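Local coordinates for protein vinylacetyl-CoA Delta-isomerase (Nitrosopumilus maritimus SCM1, PDB 6VJR) that probably dehydrates 4-hydroxybutyryl-CoA and isomerises vinylacetyl-CoA, using a flavin and an iron-sulfur cluster, at residues Y8-S11 with L12-R15; P33-R36 with P37-N40; P392-K395 with D396-P400; D417-N420 with R421-L425; R426-E429 with N430-G434. All blocks are in the same frame, centred on the assembly; numbering follows the deposited sequence.

Interaction 1: Y8-S11 with L12-R15; sequences YIES and LRGR
Leu12 stands with CG over one face of the Tyr8 ring, and its CD1 reaches the CZ and OH end, 3.5 Å from Tyr8 CZ; CD2, though still beside CE1, lies 3.7 Å above the guanidinium plane of Arg15, over its centre. A chi1 of 162° puts the Tyr8 ring beside the carbonyl carbon, on the side of Leu12; its hydroxyl is hydrogen-bonded to Asn192 O, and Arg15 NH1 to Ser193 O. Glu10 OE1 and Arg13 NE form a long salt bridge of 3.8 Å, closed by a water that donates to OE1 and accepts from NE, and Arg13 NH1 also pairs with Asp31. Behind these side chains Leu12 N bonds to Ile9 O at 3.1 Å, and Ser11 OG donates to a lone pair of Tyr8 O at 2.6 Å. Tyr8 and Ile9 of helix 5-11, with Leu12 just after it, pack on Val42, Arg36 and Ile39 of helix 36-51, and the chain then runs on to strand 19-21.

Interaction 2: P33-R36 with P37-N40; sequences PMIR and PSIN
Arg36 and Asn40 join side chains across the first turn of helix 36-51. Arg36 NE donates to Asn40 OD1 at 2.9 Å; the oxygen lies in the guanidinium plane, yet the two flat groups stand 76° apart, and NE is tilted 33° from the plane of the Asn40 amide. A water accepts from Arg36 NH2 and donates to the same OD1. NH1 is spent on Val30 O, Asn40 ND2 on Lys249 O, and Asn40 N on Arg36 O in a straight 2.9 Å bond. Replacing Arg36 by alanine is likely to strip Asn40 OD1 of its NE donor, the bridging water of NH2 and Val30 O of NH1. At the start of the turn, Ile35 O receives weak bonds from Ser38 N and Ile39 N, and a firmer one from the serine hydroxyl, which also meets Asn192 ND2. A second water bridges Met34 O to Ser38 N. Ile39 packs on Ile9 of helix 5-11. A chi1 of 67° places Ser38 OG in the carbonyl plane of Ile35, on a lone pair, 2.8 Å from Ile35 O.

Interaction 3: P392-K395 with D396-P400; sequences PSEK and DFRHP. With SO4 (sulfate ion), chain H.
The Arg398 guanidinium takes Glu394 OE2 at its edge and in its plane, with Phe397 CD2 over one face, 3.9 Å above and toward the margin of the group. NE and NH1 grip that single oxygen side-on, at 3.1 and 3.0 Å; NE uses the anti lone pair, and the carboxylate is turned 55° against the guanidinium. The other glutamate oxygen, OE1, accepts from Ile243 N. The extended Glu394 chain, CG anti to the backbone N (chi1 -178°), carries the carboxylate to Arg398, one turn on. This turn is the short helix 394-397, and Ser393 is its N-cap: its OG accepts from Asp396 N at 3.1 Å and donates to Asp396 OD2 at 2.6 Å, approaching from above the carboxylate plane. A water joins that OD2 to Ser393 N. Asp396 also takes Phe22 N and Gly23 N of the second subunit, binding the helix start into the subunit interface. Lys395 NZ makes a weak 3.0 Å bond to O3 of a sulfate, probably from the crystallisation liquor.

Interaction 4: D417-N420 with R421-L425; sequences DVEN and RMRIL
Successive i to i+4 backbone bonds tie 417-420 to 421-425, from Arg421 N to Asp417 O (3.2 Å) through Ile424 N to Asn420 O (3.0 Å). They form the opening turns of helix 418-432, N-capped by Asp417, whose OD1 accepts from Glu419 N at 3.1 Å. Glu419 and Arg423 run alongside each other in an i to i+4 salt bridge. The arginine holds Glu419 OE2 in its guanidinium plane, side-on with NE and NH2, both at 3.0 Å, NE on the anti lone pair and NH2 nearly along the C-O axis; the two flat groups are 31° apart. Glu419 CG, anti to the backbone N (chi1 -174°), brings the acid beside its partner. A leucine in place of Arg423 would probably leave Glu419 OE2 without the guanidinium that supplies both its NE and NH2 donors, and Ala475 O of the third subunit without its NH1 bond. Asp417 and Asn420 reach the same subunit through its Asn479, while Arg421 extends to Leu410 O and Asn314, close to the flavin. On another flank Val418 CG1 touches Met422 SD at 4.2 Å. A water donates to Asn420 OD1 at 2.7 Å and accepts a weak 3.3 Å bond from Arg423 NE.

Interaction 5: R426-E429 with N430-G434; sequences RLIE and NMTLG
Glu429 O is gripped by three backbone N-H groups from the following turn: Leu433 N at 2.8 Å, Gly434 N at 2.9 Å and Thr432 N at 3.3 Å. The last comes in from well above the carbonyl plane, the others tilted from it by only about 20°. Ile428 O takes the Thr432 hydroxyl at 2.8 Å together with weak bonds from Met431 N and Thr432 N. Thr432 OG1 sits between backbone N and carbonyl carbon (chi1 67°), which turns it back onto that carbonyl, and it is also bonded to Gln381 NE2. The close bonding marks the C-terminal end of helix 418-432: Leu433 is the first residue to leave helical angles, and Gly434 follows where a side chain would be crowded by Asn430 CA. Apolar contact is looser. The Leu427 and Met431 side chains lie alongside each other, CD1 4.2 Å from SD, and Asn430 ND2, hydrogen-bonded to Asn436 OD1, stays 4.1 Å from Leu427 CD1. No side of the turn faces open solvent. Even the charged flank is buried: Arg426 NH1 meets Glu429 OE1 at 2.9 Å from above the carboxylate plane, with Asp244 holding the arginine NE and Arg236, a ligand of the sodium site, the glutamate.

The five contacts follow one another along the chain in two groups. Interactions 1 and 2 lie in the N-terminal family region, their centres 13 Å apart, and touch where Ile9 and Leu12 meet Ile39, packing helix 5-11 on helix 36-51. Interactions 3, 4 and 5 belong to the C-terminal region of the acyl-CoA dehydrogenase clan. Interactions 4 and 5 are the two ends of helix 418-432, and helix 394-397 lies against its start, with Phe397 on Met422 and a long, weak ion pair between Arg398 and Glu419. Pro392 O also approaches Arg426. Centres of 2 and 5 are 17 Å apart, without touching. Interactions 3 to 5, near a bound FAD, lie at contacts with the second and third subunits.

Interaction 1: Y8-S11 with L12-R15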
loop_
_atom_site.group_PDB
_atom_site.type_symbol
_atom_site.label_atom_id
_atom_site.label_comp_id
_atom_site.label_asym_id
_atom_site.label_seq_id
_atom_site.Cartn_x
_atom_site.Cartn_y
_atom_site.Cartn_z
ATOM N N TYR A 8 -17.979 -35.236 -21.856
ATOM C CA TYR A 8 -17.257 -35.240 -20.590
ATOM C C TYR A 8 -18.214 -35.466 -19.423
ATOM O O TYR A 8 -17.985 -36.322 -18.573
ATOM C CB TYR A 8 -16.477 -33.947 -20.436
ATOM C CG TYR A 8 -16.069 -33.700 -18.992
ATOM C CD1 TYR A 8 -15.089 -34.486 -18.359
ATOM C CD2 TYR A 8 -16.697 -32.731 -18.242
ATOM C CE1 TYR A 8 -14.749 -34.296 -17.031
ATOM C CE2 TYR A 8 -16.317 -32.493 -16.939
ATOM C CZ TYR A 8 -15.366 -33.285 -16.320
ATOM O OH TYR A 8 -15.056 -33.001 -15.027
ATOM N N ILE A 9 -19.332 -34.750 -19.423
ATOM C CA ILE A 9 -20.309 -34.924 -18.353
ATOM C C ILE A 9 -20.808 -36.373 -18.298
ATOM O O ILE A 9 -20.857 -36.977 -17.238
ATOM C CB ILE A 9 -21.425 -33.893 -18.490
ATOM C CG1 ILE A 9 -20.844 -32.505 -18.254
ATOM C CG2 ILE A 9 -22.617 -34.180 -17.578
ATOM C CD1 ILE A 9 -21.798 -31.379 -18.590
ATOM N N GLU A 10 -21.068 -36.982 -19.462
ATOM C CA GLU A 10 -21.499 -38.360 -19.500
ATOM C C GLU A 10 -20.429 -39.311 -18.959
ATOM O O GLU A 10 -20.786 -40.265 -18.288
ATOM C CB GLU A 10 -21.846 -38.691 -20.948
ATOM C CG GLU A 10 -22.425 -40.087 -21.121
ATOM C CD GLU A 10 -23.671 -40.401 -20.310
ATOM O OE1 GLU A 10 -24.542 -39.509 -20.101
ATOM O OE2 GLU A 10 -23.754 -41.582 -19.880
ATOM N N SER A 11 -19.138 -39.033 -19.201
ATOM C CA SER A 11 -18.034 -39.868 -18.730
ATOM C C SER A 11 -17.933 -39.891 -17.190
ATOM O O SER A 11 -17.304 -40.800 -16.633
ATOM C CB SER A 11 -16.693 -39.377 -19.296
ATOM O OG SER A 11 -16.189 -38.265 -18.526
ATOM N N LEU A 12 -18.587 -38.933 -16.503
ATOM C CA LEU A 12 -18.544 -38.840 -15.034
ATOM C C LEU A 12 -19.675 -39.614 -14.362
ATOM O O LEU A 12 -19.732 -39.671 -13.127
ATOM C CB LEU A 12 -18.639 -37.384 -14.574
ATOM C CG LEU A 12 -17.484 -36.468 -14.973
ATOM C CD1 LEU A 12 -17.716 -35.071 -14.428
ATOM C CD2 LEU A 12 -16.166 -37.056 -14.501
ATOM N N ARG A 13 -20.628 -40.096 -15.167
ATOM C CA ARG A 13 -21.819 -40.773 -14.657
ATOM C C ARG A 13 -21.536 -42.246 -14.386
ATOM O O ARG A 13 -20.837 -42.927 -15.131
ATOM C CB ARG A 13 -23.010 -40.690 -15.607
ATOM C CG ARG A 13 -23.565 -39.285 -15.739
ATOM C CD ARG A 13 -24.821 -39.293 -16.584
ATOM N NE ARG A 13 -25.398 -37.960 -16.749
ATOM C CZ ARG A 13 -26.134 -37.352 -15.831
ATOM N NH1 ARG A 13 -26.441 -37.960 -14.697
ATOM N NH2 ARG A 13 -26.609 -36.147 -16.085
ATOM N N GLY A 14 -22.121 -42.741 -13.297
ATOM C CA GLY A 14 -22.125 -44.163 -13.051
ATOM C C GLY A 14 -20.807 -44.695 -12.503
ATOM O O GLY A 14 -20.634 -45.921 -12.591
ATOM N N ARG A 15 -19.935 -43.830 -11.916
ATOM C CA ARG A 15 -18.600 -44.271 -11.511
ATOM C C ARG A 15 -18.513 -44.801 -10.082
ATOM O O ARG A 15 -17.547 -45.489 -9.710
ATOM C CB ARG A 15 -17.543 -43.191 -11.695
ATOM C CG ARG A 15 -17.566 -42.623 -13.109
ATOM C CD ARG A 15 -16.265 -41.894 -13.430
ATOM N NE ARG A 15 -16.100 -40.724 -12.564
ATOM C CZ ARG A 15 -14.994 -39.992 -12.464
ATOM N NH1 ARG A 15 -13.964 -40.240 -13.253
ATOM N NH2 ARG A 15 -14.931 -39.001 -11.609
HETATM O O HOH W 1 -24.712 -37.063 -19.271
#

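Interaction 2: P33-R36 with P37-N40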
loop_
_atom_site.group_PDB
_atom_site.type_symbol
_atom_site.label_atom_id
_atom_site.label_comp_id
_atom_site.label_asym_id
_atom_site.label_seq_id
_atom_site.Cartn_x
_atom_site.Cartn_y
_atom_site.Cartn_z
ATOM N N PRO A 33 -26.609 -30.694 -6.945
ATOM C CA PRO A 33 -26.546 -29.272 -7.278
ATOM C C PRO A 33 -25.360 -28.495 -6.710
ATOM O O PRO A 33 -25.002 -27.446 -7.228
ATOM C CB PRO A 33 -27.824 -28.679 -6.704
ATOM C CG PRO A 33 -28.553 -29.783 -6.022
ATOM C CD PRO A 33 -27.822 -31.074 -6.210
ATOM N N MET A 34 -24.716 -29.005 -5.662
ATOM C CA MET A 34 -23.553 -28.316 -5.135
ATOM C C MET A 34 -22.309 -28.599 -5.962
ATOM O O MET A 34 -21.379 -27.779 -5.986
ATOM C CB MET A 34 -23.302 -28.694 -3.674
ATOM C CG MET A 34 -22.214 -27.896 -3.014
ATOM S SD MET A 34 -22.165 -28.124 -1.235
ATOM C CE MET A 34 -20.387 -28.064 -0.900
ATOM N N ILE A 35 -22.313 -29.729 -6.661
ATOM C CA ILE A 35 -21.153 -30.222 -7.388
ATOM C C ILE A 35 -21.263 -29.888 -8.876
ATOM O O ILE A 35 -20.253 -29.634 -9.544
ATOM C CB ILE A 35 -20.980 -31.724 -7.140
ATOM C CG1 ILE A 35 -20.902 -32.043 -5.635
ATOM C CG2 ILE A 35 -19.780 -32.284 -7.917
ATOM C CD1 ILE A 35 -20.755 -33.527 -5.329
ATOM N N ARG A 36 -22.483 -29.859 -9.410
ATOM C CA ARG A 36 -22.654 -29.711 -10.839
ATOM C C ARG A 36 -21.985 -28.431 -11.359
ATOM O O ARG A 36 -21.404 -28.438 -12.433
ATOM C CB ARG A 36 -24.115 -29.798 -11.275
ATOM C CG ARG A 36 -24.344 -29.596 -12.770
ATOM C CD ARG A 36 -23.527 -30.556 -13.591
ATOM N NE ARG A 36 -23.975 -30.497 -14.982
ATOM C CZ ARG A 36 -24.916 -31.246 -15.529
ATOM N NH1 ARG A 36 -25.530 -32.160 -14.815
ATOM N NH2 ARG A 36 -25.282 -31.036 -16.772
ATOM N N PRO A 37 -22.005 -27.272 -10.677
ATOM C CA PRO A 37 -21.357 -26.082 -11.253
ATOM C C PRO A 37 -19.870 -26.297 -11.537
ATOM O O PRO A 37 -19.340 -25.776 -12.507
ATOM C CB PRO A 37 -21.598 -24.997 -10.184
ATOM C CG PRO A 37 -22.898 -25.467 -9.536
ATOM C CD PRO A 37 -22.737 -26.963 -9.436
ATOM N N SER A 38 -19.164 -27.047 -10.663
ATOM C CA SER A 38 -17.759 -27.329 -10.930
ATOM C C SER A 38 -17.566 -28.214 -12.169
ATOM O O SER A 38 -16.601 -28.053 -12.923
ATOM C CB SER A 38 -17.090 -27.930 -9.719
ATOM O OG SER A 38 -17.534 -29.227 -9.354
ATOM N N ILE A 39 -18.467 -29.155 -12.356
ATOM C CA ILE A 39 -18.478 -29.994 -13.557
ATOM C C ILE A 39 -18.649 -29.141 -14.806
ATOM O O ILE A 39 -18.015 -29.373 -15.832
ATOM C CB ILE A 39 -19.504 -31.118 -13.380
ATOM C CG1 ILE A 39 -18.951 -32.109 -12.329
ATOM C CG2 ILE A 39 -19.847 -31.796 -14.684
ATOM C CD1 ILE A 39 -19.968 -33.070 -11.794
ATOM N N ASN A 40 -19.600 -28.232 -14.756
ATOM C CA ASN A 40 -19.870 -27.334 -15.867
ATOM C C ASN A 40 -18.622 -26.552 -16.256
ATOM O O ASN A 40 -18.401 -26.295 -17.440
ATOM C CB ASN A 40 -20.996 -26.378 -15.513
ATOM C CG ASN A 40 -22.357 -27.024 -15.434
ATOM O OD1 ASN A 40 -22.598 -28.103 -15.983
ATOM N ND2 ASN A 40 -23.288 -26.354 -14.792
HETATM O O HOH W 2 -19.501 -26.905 -7.708
HETATM O O HOH W 3 -24.327 -28.675 -18.263
#

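Interaction 3: P392-K395 with D396-P400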
loop_
_atom_site.group_PDB
_atom_site.type_symbol
_atom_site.label_atom_id
_atom_site.label_comp_id
_atom_site.label_asym_id
_atom_site.label_seq_id
_atom_site.Cartn_x
_atom_site.Cartn_y
_atom_site.Cartn_z
ATOM N N PRO A 392 -32.216 -8.716 0.205
ATOM C CA PRO A 392 -33.104 -9.840 0.528
ATOM C C PRO A 392 -33.002 -10.995 -0.483
ATOM O O PRO A 392 -32.494 -10.816 -1.609
ATOM C CB PRO A 392 -34.477 -9.222 0.536
ATOM C CG PRO A 392 -34.210 -7.746 0.868
ATOM C CD PRO A 392 -32.937 -7.440 0.098
ATOM N N SER A 393 -33.451 -12.169 -0.045
ATOM C CA SER A 393 -33.401 -13.383 -0.845
ATOM C C SER A 393 -34.298 -13.306 -2.082
ATOM O O SER A 393 -35.269 -12.554 -2.147
ATOM C CB SER A 393 -33.830 -14.580 -0.006
ATOM O OG SER A 393 -35.249 -14.655 0.155
ATOM N N GLU A 394 -33.968 -14.147 -3.065
ATOM C CA GLU A 394 -34.833 -14.321 -4.223
ATOM C C GLU A 394 -36.230 -14.798 -3.834
ATOM O O GLU A 394 -37.208 -14.388 -4.440
ATOM C CB GLU A 394 -34.208 -15.301 -5.214
ATOM C CG GLU A 394 -35.060 -15.458 -6.462
ATOM C CD GLU A 394 -34.519 -16.360 -7.543
ATOM O OE1 GLU A 394 -33.429 -16.924 -7.374
ATOM O OE2 GLU A 394 -35.206 -16.444 -8.594
ATOM N N LYS A 395 -36.344 -15.647 -2.820
ATOM C CA LYS A 395 -37.659 -16.077 -2.335
ATOM C C LYS A 395 -38.512 -14.886 -1.892
ATOM O O LYS A 395 -39.720 -14.877 -2.134
ATOM C CB LYS A 395 -37.499 -17.083 -1.201
ATOM C CG LYS A 395 -37.043 -18.442 -1.694
ATOM C CD LYS A 395 -36.903 -19.455 -0.575
ATOM C CE LYS A 395 -36.840 -20.870 -1.050
ATOM N NZ LYS A 395 -35.681 -21.088 -1.894
ATOM N N ASP A 396 -37.882 -13.867 -1.276
ATOM C CA ASP A 396 -38.589 -12.628 -0.975
ATOM C C ASP A 396 -38.931 -11.838 -2.235
ATOM O O ASP A 396 -40.032 -11.314 -2.343
ATOM C CB ASP A 396 -37.815 -11.887 0.105
ATOM C CG ASP A 396 -37.748 -12.698 1.388
ATOM O OD1 ASP A 396 -38.829 -12.972 1.948
ATOM O OD2 ASP A 396 -36.644 -13.103 1.782
ATOM N N PHE A 397 -38.006 -11.736 -3.188
ATOM C CA PHE A 397 -38.264 -11.047 -4.450
ATOM C C PHE A 397 -39.453 -11.647 -5.226
ATOM O O PHE A 397 -40.165 -10.932 -5.934
ATOM C CB PHE A 397 -36.986 -11.112 -5.297
ATOM C CG PHE A 397 -37.078 -10.304 -6.568
ATOM C CD1 PHE A 397 -37.243 -8.936 -6.491
ATOM C CD2 PHE A 397 -36.979 -10.899 -7.815
ATOM C CE1 PHE A 397 -37.331 -8.179 -7.651
ATOM C CE2 PHE A 397 -37.118 -10.134 -8.973
ATOM C CZ PHE A 397 -37.253 -8.783 -8.887
ATOM N N ARG A 398 -39.666 -12.961 -5.099
ATOM C CA ARG A 398 -40.705 -13.676 -5.839
ATOM C C ARG A 398 -42.005 -13.756 -5.032
ATOM O O ARG A 398 -43.034 -14.209 -5.546
ATOM C CB ARG A 398 -40.270 -15.094 -6.205
ATOM C CG ARG A 398 -39.021 -15.169 -7.035
ATOM C CD ARG A 398 -39.098 -14.534 -8.348
ATOM N NE ARG A 398 -37.875 -14.953 -9.054
ATOM C CZ ARG A 398 -37.471 -14.372 -10.172
ATOM N NH1 ARG A 398 -36.356 -14.770 -10.765
ATOM N NH2 ARG A 398 -38.212 -13.409 -10.698
ATOM N N HIS A 399 -41.970 -13.250 -3.784
ATOM C CA HIS A 399 -43.102 -13.375 -2.876
ATOM C C HIS A 399 -44.216 -12.403 -3.287
ATOM O O HIS A 399 -43.941 -11.283 -3.666
ATOM C CB HIS A 399 -42.628 -13.080 -1.451
ATOM C CG HIS A 399 -43.651 -13.369 -0.411
ATOM N ND1 HIS A 399 -44.635 -12.466 -0.075
ATOM C CD2 HIS A 399 -43.859 -14.454 0.347
ATOM C CE1 HIS A 399 -45.423 -13.024 0.839
ATOM N NE2 HIS A 399 -44.960 -14.223 1.126
ATOM N N PRO A 400 -45.511 -12.748 -3.183
ATOM C CA PRO A 400 -46.565 -11.820 -3.614
ATOM C C PRO A 400 -46.657 -10.488 -2.860
ATOM O O PRO A 400 -47.125 -9.514 -3.431
ATOM C CB PRO A 400 -47.858 -12.641 -3.502
ATOM C CG PRO A 400 -47.383 -14.095 -3.582
ATOM C CD PRO A 400 -46.016 -14.119 -2.923
HETATM S S SO4 H . -34.349 -21.582 2.069
HETATM O O1 SO4 H . -33.429 -20.484 1.968
HETATM O O2 SO4 H . -33.734 -22.642 2.833
HETATM O O3 SO4 H . -34.654 -22.064 0.745
HETATM O O4 SO4 H . -35.569 -21.152 2.717
HETATM O O HOH W 4 -34.160 -12.363 2.684
#

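Interaction 4: D417-N420 with R421-L425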
loop_
_atom_site.group_PDB
_atom_site.type_symbol
_atom_site.label_atom_id
_atom_site.label_comp_id
_atom_site.label_asym_id
_atom_site.label_seq_id
_atom_site.Cartn_x
_atom_site.Cartn_y
_atom_site.Cartn_z
ATOM N N ASP A 417 -33.994 -2.804 -14.900
ATOM C CA ASP A 417 -34.759 -3.885 -14.315
ATOM C C ASP A 417 -34.178 -4.265 -12.955
ATOM O O ASP A 417 -32.995 -4.600 -12.862
ATOM C CB ASP A 417 -34.647 -5.020 -15.307
ATOM C CG ASP A 417 -35.495 -6.254 -15.090
ATOM O OD1 ASP A 417 -35.866 -6.507 -13.907
ATOM O OD2 ASP A 417 -35.758 -6.946 -16.131
ATOM N N VAL A 418 -35.011 -4.214 -11.913
ATOM C CA VAL A 418 -34.540 -4.490 -10.563
ATOM C C VAL A 418 -33.942 -5.893 -10.471
ATOM O O VAL A 418 -32.934 -6.084 -9.805
ATOM C CB VAL A 418 -35.633 -4.235 -9.503
ATOM C CG1 VAL A 418 -35.266 -4.781 -8.132
ATOM C CG2 VAL A 418 -35.926 -2.750 -9.417
ATOM N N GLU A 419 -34.505 -6.870 -11.201
ATOM C CA GLU A 419 -33.943 -8.196 -11.155
ATOM C C GLU A 419 -32.481 -8.187 -11.649
ATOM O O GLU A 419 -31.630 -8.917 -11.148
ATOM C CB GLU A 419 -34.766 -9.152 -12.003
ATOM C CG GLU A 419 -34.268 -10.578 -11.857
ATOM C CD GLU A 419 -35.100 -11.648 -12.535
ATOM O OE1 GLU A 419 -36.325 -11.459 -12.686
ATOM O OE2 GLU A 419 -34.492 -12.665 -12.969
ATOM N N ASN A 420 -32.188 -7.381 -12.679
ATOM C CA ASN A 420 -30.817 -7.302 -13.166
ATOM C C ASN A 420 -29.880 -6.672 -12.130
ATOM O O ASN A 420 -28.732 -7.124 -11.967
ATOM C CB ASN A 420 -30.714 -6.556 -14.488
ATOM C CG ASN A 420 -31.373 -7.281 -15.636
ATOM O OD1 ASN A 420 -31.540 -8.503 -15.621
ATOM N ND2 ASN A 420 -31.649 -6.538 -16.686
ATOM N N ARG A 421 -30.349 -5.626 -11.407
ATOM C CA ARG A 421 -29.545 -5.039 -10.355
ATOM C C ARG A 421 -29.268 -6.049 -9.244
ATOM O O ARG A 421 -28.143 -6.153 -8.772
ATOM C CB ARG A 421 -30.228 -3.772 -9.891
ATOM C CG ARG A 421 -29.449 -2.949 -8.889
ATOM C CD ARG A 421 -30.046 -1.550 -8.737
ATOM N NE ARG A 421 -29.298 -0.742 -7.767
ATOM C CZ ARG A 421 -29.630 -0.469 -6.500
ATOM N NH1 ARG A 421 -30.792 -0.876 -6.017
ATOM N NH2 ARG A 421 -28.738 0.132 -5.720
ATOM N N MET A 422 -30.282 -6.807 -8.852
ATOM C CA MET A 422 -30.094 -7.887 -7.896
ATOM C C MET A 422 -29.074 -8.913 -8.385
ATOM O O MET A 422 -28.206 -9.341 -7.624
ATOM C CB MET A 422 -31.407 -8.573 -7.526
ATOM C CG MET A 422 -32.356 -7.637 -6.873
ATOM S SD MET A 422 -33.931 -8.351 -6.363
ATOM C CE MET A 422 -33.294 -9.936 -5.806
ATOM N N ARG A 423 -29.199 -9.348 -9.632
ATOM C CA ARG A 423 -28.305 -10.370 -10.137
ATOM C C ARG A 423 -26.843 -9.906 -10.103
ATOM O O ARG A 423 -25.950 -10.672 -9.758
ATOM C CB ARG A 423 -28.698 -10.753 -11.573
ATOM C CG ARG A 423 -29.903 -11.666 -11.641
ATOM C CD ARG A 423 -30.392 -11.840 -13.073
ATOM N NE ARG A 423 -31.473 -12.802 -13.220
ATOM C CZ ARG A 423 -31.348 -14.107 -13.092
ATOM N NH1 ARG A 423 -30.159 -14.677 -13.062
ATOM N NH2 ARG A 423 -32.434 -14.857 -13.124
ATOM N N ILE A 424 -26.591 -8.651 -10.503
ATOM C CA ILE A 424 -25.209 -8.200 -10.576
ATOM C C ILE A 424 -24.641 -8.049 -9.150
ATOM O O ILE A 424 -23.493 -8.392 -8.897
ATOM C CB ILE A 424 -25.005 -6.951 -11.450
ATOM C CG1 ILE A 424 -23.557 -6.917 -11.941
ATOM C CG2 ILE A 424 -25.415 -5.669 -10.737
ATOM C CD1 ILE A 424 -23.282 -7.916 -13.050
ATOM N N LEU A 425 -25.443 -7.577 -8.196
ATOM C CA LEU A 425 -25.010 -7.519 -6.807
ATOM C C LEU A 425 -24.647 -8.901 -6.257
ATOM O O LEU A 425 -23.613 -9.059 -5.593
ATOM C CB LEU A 425 -26.058 -6.826 -5.936
ATOM C CG LEU A 425 -26.250 -5.322 -6.175
ATOM C CD1 LEU A 425 -27.560 -4.858 -5.627
ATOM C CD2 LEU A 425 -25.118 -4.563 -5.518
HETATM O O HOH W 5 -33.185 -10.444 -14.796
#

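Interaction 5: R426-E429 with N430-G434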
loop_
_atom_site.group_PDB
_atom_site.type_symbol
_atom_site.label_atom_id
_atom_site.label_comp_id
_atom_site.label_asym_id
_atom_site.label_seq_id
_atom_site.Cartn_x
_atom_site.Cartn_y
_atom_site.Cartn_z
ATOM N N ARG A 426 -25.483 -9.895 -6.560
ATOM C CA ARG A 426 -25.193 -11.280 -6.147
ATOM C C ARG A 426 -23.886 -11.783 -6.769
ATOM O O ARG A 426 -23.152 -12.525 -6.143
ATOM C CB ARG A 426 -26.361 -12.226 -6.447
ATOM C CG ARG A 426 -27.535 -11.965 -5.501
ATOM C CD ARG A 426 -27.184 -12.314 -4.071
ATOM N NE ARG A 426 -28.405 -12.379 -3.277
ATOM C CZ ARG A 426 -28.516 -11.902 -2.013
ATOM N NH1 ARG A 426 -27.425 -11.647 -1.329
ATOM N NH2 ARG A 426 -29.714 -11.794 -1.456
ATOM N N LEU A 427 -23.613 -11.433 -8.041
ATOM C CA LEU A 427 -22.358 -11.812 -8.661
ATOM C C LEU A 427 -21.164 -11.261 -7.870
ATOM O O LEU A 427 -20.186 -11.993 -7.586
ATOM C CB LEU A 427 -22.308 -11.505 -10.147
ATOM C CG LEU A 427 -21.029 -11.944 -10.852
ATOM C CD1 LEU A 427 -20.820 -13.446 -10.811
ATOM C CD2 LEU A 427 -21.034 -11.433 -12.273
ATOM N N ILE A 428 -21.237 -9.974 -7.517
ATOM C CA ILE A 428 -20.169 -9.345 -6.729
ATOM C C ILE A 428 -20.021 -10.035 -5.373
ATOM O O ILE A 428 -18.904 -10.351 -4.966
ATOM C CB ILE A 428 -20.371 -7.826 -6.612
ATOM C CG1 ILE A 428 -20.325 -7.177 -7.984
ATOM C CG2 ILE A 428 -19.296 -7.235 -5.710
ATOM C CD1 ILE A 428 -20.742 -5.712 -8.013
ATOM N N GLU A 429 -21.136 -10.297 -4.687
ATOM C CA GLU A 429 -21.090 -11.021 -3.421
ATOM C C GLU A 429 -20.418 -12.391 -3.582
ATOM O O GLU A 429 -19.563 -12.796 -2.808
ATOM C CB GLU A 429 -22.506 -11.150 -2.859
ATOM C CG GLU A 429 -22.569 -11.761 -1.468
ATOM C CD GLU A 429 -23.937 -12.333 -1.034
ATOM O OE1 GLU A 429 -24.790 -12.598 -1.925
ATOM O OE2 GLU A 429 -24.179 -12.517 0.190
ATOM N N ASN A 430 -20.796 -13.101 -4.641
ATOM C CA ASN A 430 -20.282 -14.431 -4.902
ATOM C C ASN A 430 -18.768 -14.448 -5.086
ATOM O O ASN A 430 -18.108 -15.383 -4.661
ATOM C CB ASN A 430 -20.974 -14.982 -6.149
ATOM C CG ASN A 430 -20.378 -16.235 -6.743
ATOM O OD1 ASN A 430 -20.525 -17.348 -6.218
ATOM N ND2 ASN A 430 -19.652 -16.053 -7.819
ATOM N N MET A 431 -18.238 -13.435 -5.748
ATOM C CA MET A 431 -16.811 -13.379 -6.044
ATOM C C MET A 431 -15.976 -12.774 -4.910
ATOM O O MET A 431 -14.754 -12.967 -4.913
ATOM C CB MET A 431 -16.572 -12.612 -7.337
ATOM C CG MET A 431 -17.168 -13.334 -8.526
ATOM S SD MET A 431 -16.790 -12.573 -10.107
ATOM C CE MET A 431 -15.081 -13.130 -10.259
ATOM N N THR A 432 -16.587 -12.036 -3.974
ATOM C CA THR A 432 -15.826 -11.352 -2.912
ATOM C C THR A 432 -16.036 -11.945 -1.522
ATOM O O THR A 432 -15.154 -11.811 -0.682
ATOM C CB THR A 432 -16.164 -9.863 -2.976
ATOM O OG1 THR A 432 -17.520 -9.617 -2.629
ATOM C CG2 THR A 432 -15.820 -9.262 -4.329
ATOM N N LEU A 433 -17.182 -12.589 -1.277
ATOM C CA LEU A 433 -17.498 -13.247 -0.020
ATOM C C LEU A 433 -17.895 -14.718 -0.181
ATOM O O LEU A 433 -17.677 -15.519 0.729
ATOM C CB LEU A 433 -18.601 -12.503 0.725
ATOM C CG LEU A 433 -18.260 -11.086 1.168
ATOM C CD1 LEU A 433 -19.472 -10.370 1.734
ATOM C CD2 LEU A 433 -17.154 -11.154 2.142
ATOM N N GLY A 434 -18.523 -15.070 -1.288
ATOM C CA GLY A 434 -19.189 -16.341 -1.449
ATOM C C GLY A 434 -18.341 -17.402 -2.116
ATOM O O GLY A 434 -17.112 -17.449 -1.953
#